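Local coordinates for protein agmatinase (Burkholderia thailandensis, PDB 4DZ4) that probably hydrolyses agmatine to putrescine and urea, as a manganese-dependent agmatinase of the arginase family, at residues D163-T168 against D246-D251. Residues are numbered along the deposited sequence; the frame is centred on the assembly and turned at random.
With MN (manganese (II) ion), chain Q; MN (manganese (II) ion), chain P.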
ATOM      1  N   ASP B 163     -10.224  21.925  12.174  1.00  9.84           N
ATOM      2  CA  ASP B 163      -9.488  21.985  10.904  1.00  9.88           C
ATOM      3  C   ASP B 163      -8.069  22.402  11.174  1.00  9.83           C
ATOM      4  O   ASP B 163      -7.826  23.211  12.079  1.00 10.13           O
ATOM      5  CB  ASP B 163     -10.134  23.052   9.995  1.00  9.47           C
ATOM      6  CG  ASP B 163      -9.961  22.783   8.504  1.00 10.16           C
ATOM      7  OD1 ASP B 163      -8.847  22.445   8.052  1.00 10.19           O
ATOM      8  OD2 ASP B 163     -10.947  23.013   7.769  1.00  9.88           O
ATOM      9  N   ALA B 164      -7.144  21.907  10.364  1.00  9.54           N
ATOM     10  CA  ALA B 164      -5.807  22.514  10.315  1.00  9.33           C
ATOM     11  C   ALA B 164      -5.832  23.892   9.633  1.00  9.50           C
ATOM     12  O   ALA B 164      -4.879  24.666   9.787  1.00  9.59           O
ATOM     13  CB  ALA B 164      -4.835  21.593   9.563  1.00  9.40           C
ATOM     14  N   HIS B 165      -6.900  24.168   8.866  1.00  9.29           N
ATOM     15  CA  HIS B 165      -7.017  25.339   7.974  1.00  9.58           C
ATOM     16  C   HIS B 165      -8.242  26.192   8.312  1.00  9.98           C
ATOM     17  O   HIS B 165      -9.327  25.687   8.530  1.00  9.62           O
ATOM     18  CB  HIS B 165      -7.169  24.896   6.512  1.00  9.59           C
ATOM     19  CG  HIS B 165      -6.109  23.930   6.061  1.00  9.86           C
ATOM     20  ND1 HIS B 165      -6.273  22.581   6.121  1.00 10.19           N
ATOM     21  CD2 HIS B 165      -4.847  24.154   5.532  1.00 10.44           C
ATOM     22  CE1 HIS B 165      -5.145  21.982   5.660  1.00 10.22           C
ATOM     23  NE2 HIS B 165      -4.288  22.946   5.288  1.00 10.47           N
ATOM     24  N   CYS B 166      -8.060  27.500   8.279  1.00 10.23           N
ATOM     25  CA  CYS B 166      -9.156  28.430   8.588  1.00 10.90           C
ATOM     26  C   CYS B 166     -10.188  28.533   7.471  1.00 11.27           C
ATOM     27  O   CYS B 166     -11.364  28.876   7.721  1.00 11.46           O
ATOM     28  CB  CYS B 166      -8.589  29.811   8.897  1.00 11.69           C
ATOM     29  SG  CYS B 166      -7.710  30.574   7.515  1.00 12.38           S
ATOM     30  N   ASP B 167      -9.758  28.233   6.243  1.00 11.00           N
ATOM     31  CA  ASP B 167     -10.617  28.333   5.050  1.00 11.56           C
ATOM     32  C   ASP B 167     -11.283  29.702   4.901  1.00 12.13           C
ATOM     33  O   ASP B 167     -12.374  29.825   4.318  1.00 12.62           O
ATOM     34  CB  ASP B 167     -11.620  27.170   5.020  1.00 11.66           C
ATOM     35  CG  ASP B 167     -10.907  25.800   5.017  1.00 11.47           C
ATOM     36  OD1 ASP B 167      -9.721  25.762   4.587  1.00 11.50           O
ATOM     37  OD2 ASP B 167     -11.511  24.793   5.434  1.00 12.14           O
ATOM     38  N   THR B 168     -10.613  30.733   5.414  1.00 12.20           N
ATOM     39  CA  THR B 168     -11.085  32.109   5.325  1.00 12.89           C
ATOM     40  C   THR B 168     -10.112  33.022   4.550  1.00 13.50           C
ATOM     41  O   THR B 168     -10.186  34.236   4.660  1.00 14.37           O
ATOM     42  CB  THR B 168     -11.337  32.700   6.745  1.00 13.06           C
ATOM     43  OG1 THR B 168     -10.157  32.508   7.550  1.00 13.05           O
ATOM     44  CG2 THR B 168     -12.520  32.029   7.420  1.00 13.15           C
ATOM     45  N   ASP B 246     -13.303  18.929   9.689  1.00 10.37           N
ATOM     46  CA  ASP B 246     -12.375  18.549   8.611  1.00 10.20           C
ATOM     47  C   ASP B 246     -11.413  17.545   9.251  1.00  9.80           C
ATOM     48  O   ASP B 246     -10.747  17.875  10.208  1.00  9.79           O
ATOM     49  CB  ASP B 246     -11.686  19.818   8.078  1.00 10.67           C
ATOM     50  CG  ASP B 246     -10.619  19.540   6.960  1.00 10.83           C
ATOM     51  OD1 ASP B 246     -10.176  18.387   6.802  1.00 10.79           O
ATOM     52  OD2 ASP B 246     -10.222  20.511   6.271  1.00 11.52           O
ATOM     53  N   ILE B 247     -11.400  16.305   8.757  1.00  9.04           N
ATOM     54  CA  ILE B 247     -10.566  15.244   9.326  1.00  9.43           C
ATOM     55  C   ILE B 247      -9.072  15.622   9.411  1.00  9.38           C
ATOM     56  O   ILE B 247      -8.349  15.094  10.269  1.00  9.29           O
ATOM     57  CB  ILE B 247     -10.802  13.901   8.594  1.00  9.26           C
ATOM     58  CG1 ILE B 247     -10.523  12.690   9.542  1.00  9.94           C
ATOM     59  CG2 ILE B 247     -10.012  13.851   7.261  1.00  9.07           C
ATOM     60  CD1 ILE B 247     -11.375  12.606  10.800  1.00 10.40           C
ATOM     61  N   ASP B 248      -8.628  16.574   8.589  1.00  9.09           N
ATOM     62  CA  ASP B 248      -7.225  17.036   8.669  1.00  9.70           C
ATOM     63  C   ASP B 248      -6.922  17.878   9.915  1.00  9.58           C
ATOM     64  O   ASP B 248      -5.777  18.270  10.144  1.00  9.84           O
ATOM     65  CB  ASP B 248      -6.745  17.694   7.354  1.00 10.59           C
ATOM     66  CG  ASP B 248      -7.243  19.151   7.145  1.00 11.85           C
ATOM     67  OD1 ASP B 248      -7.237  19.556   5.954  1.00 12.34           O
ATOM     68  OD2 ASP B 248      -7.642  19.868   8.094  1.00 12.55           O
ATOM     69  N   CYS B 249      -7.954  18.132  10.729  1.00  9.89           N
ATOM     70  CA  CYS B 249      -7.730  18.622  12.114  1.00  9.87           C
ATOM     71  C   CYS B 249      -6.774  17.617  12.842  1.00  9.59           C
ATOM     72  O   CYS B 249      -5.857  18.015  13.566  1.00  9.55           O
ATOM     73  CB  CYS B 249      -9.072  18.673  12.855  1.00 10.92           C
ATOM     74  SG  CYS B 249      -8.881  19.270  14.550  1.00 13.45           S
ATOM     75  N   LEU B 250      -6.983  16.328  12.593  1.00  8.90           N
ATOM     76  CA  LEU B 250      -6.169  15.295  13.215  1.00  8.76           C
ATOM     77  C   LEU B 250      -4.781  15.297  12.576  1.00  8.29           C
ATOM     78  O   LEU B 250      -4.638  15.609  11.386  1.00  8.56           O
ATOM     79  CB  LEU B 250      -6.823  13.905  13.035  1.00  9.08           C
ATOM     80  CG  LEU B 250      -8.251  13.822  13.570  1.00  9.38           C
ATOM     81  CD1 LEU B 250      -8.806  12.402  13.418  1.00  9.77           C
ATOM     82  CD2 LEU B 250      -8.324  14.260  15.028  1.00 10.35           C
ATOM     83  N   ASP B 251      -3.775  14.975  13.379  1.00  8.28           N
ATOM     84  CA  ASP B 251      -2.435  14.801  12.848  1.00  7.96           C
ATOM     85  C   ASP B 251      -2.455  13.775  11.722  1.00  7.85           C
ATOM     86  O   ASP B 251      -3.219  12.828  11.789  1.00  7.61           O
ATOM     87  CB  ASP B 251      -1.462  14.357  13.942  1.00  8.51           C
ATOM     88  CG  ASP B 251      -0.009  14.512  13.479  1.00  8.80           C
ATOM     89  OD1 ASP B 251       0.552  15.626  13.564  1.00  9.06           O
ATOM     90  OD2 ASP B 251       0.515  13.526  12.930  1.00  9.49           O
TER
HETATM   91 MN    MN Q 402      -8.276  21.449   6.274  1.00 13.04          MN
HETATM   92 MN    MN P 401     -11.106  22.834   5.589  0.78 14.69          MN
HETATM   93  O   HOH W   1      -9.232  22.837   5.065  1.00 13.72           O
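Asp163 OD1 and Asp246 OD2 come within 3.0 Å because both bind the chain Q manganese, their carboxylate planes turned 73° apart, in the binuclear site of the arginase fold, where the neighbouring parallel strands 158-162 and 240-246 run into their loops. Both aspartates bridge the two ions, but in different ways. Asp163 spends one oxygen on each, OD1 on the chain Q manganese and OD2 on the chain P manganese, whereas Asp246 spans the pair through OD2 alone, unevenly: 2.2 Å from OD2 to the chain Q ion and 2.6 Å to the chain P ion. Asp167 binds the chain P manganese through OD2, and its OD1 accepts from the water bridging the metals; in arginases a metal-bridging water or hydroxide is thought to be the nucleophile. His139 helps complete the chain P site. Asp248 takes the chain Q ion with both oxygens, its carboxylate 62° from the plane of the His165 ring, which offers ND1 to that manganese. Backbone N-H groups of ligands hold two carboxylates: in Asx turns, His165 N meets Asp163 OD1 and Asp248 N meets Asp246 OD1, each from above the carboxylate plane. Ala164 N donates to metal-bound Asp248 OD2 (3.1 Å, 162°), nearly in line with its C-O bond.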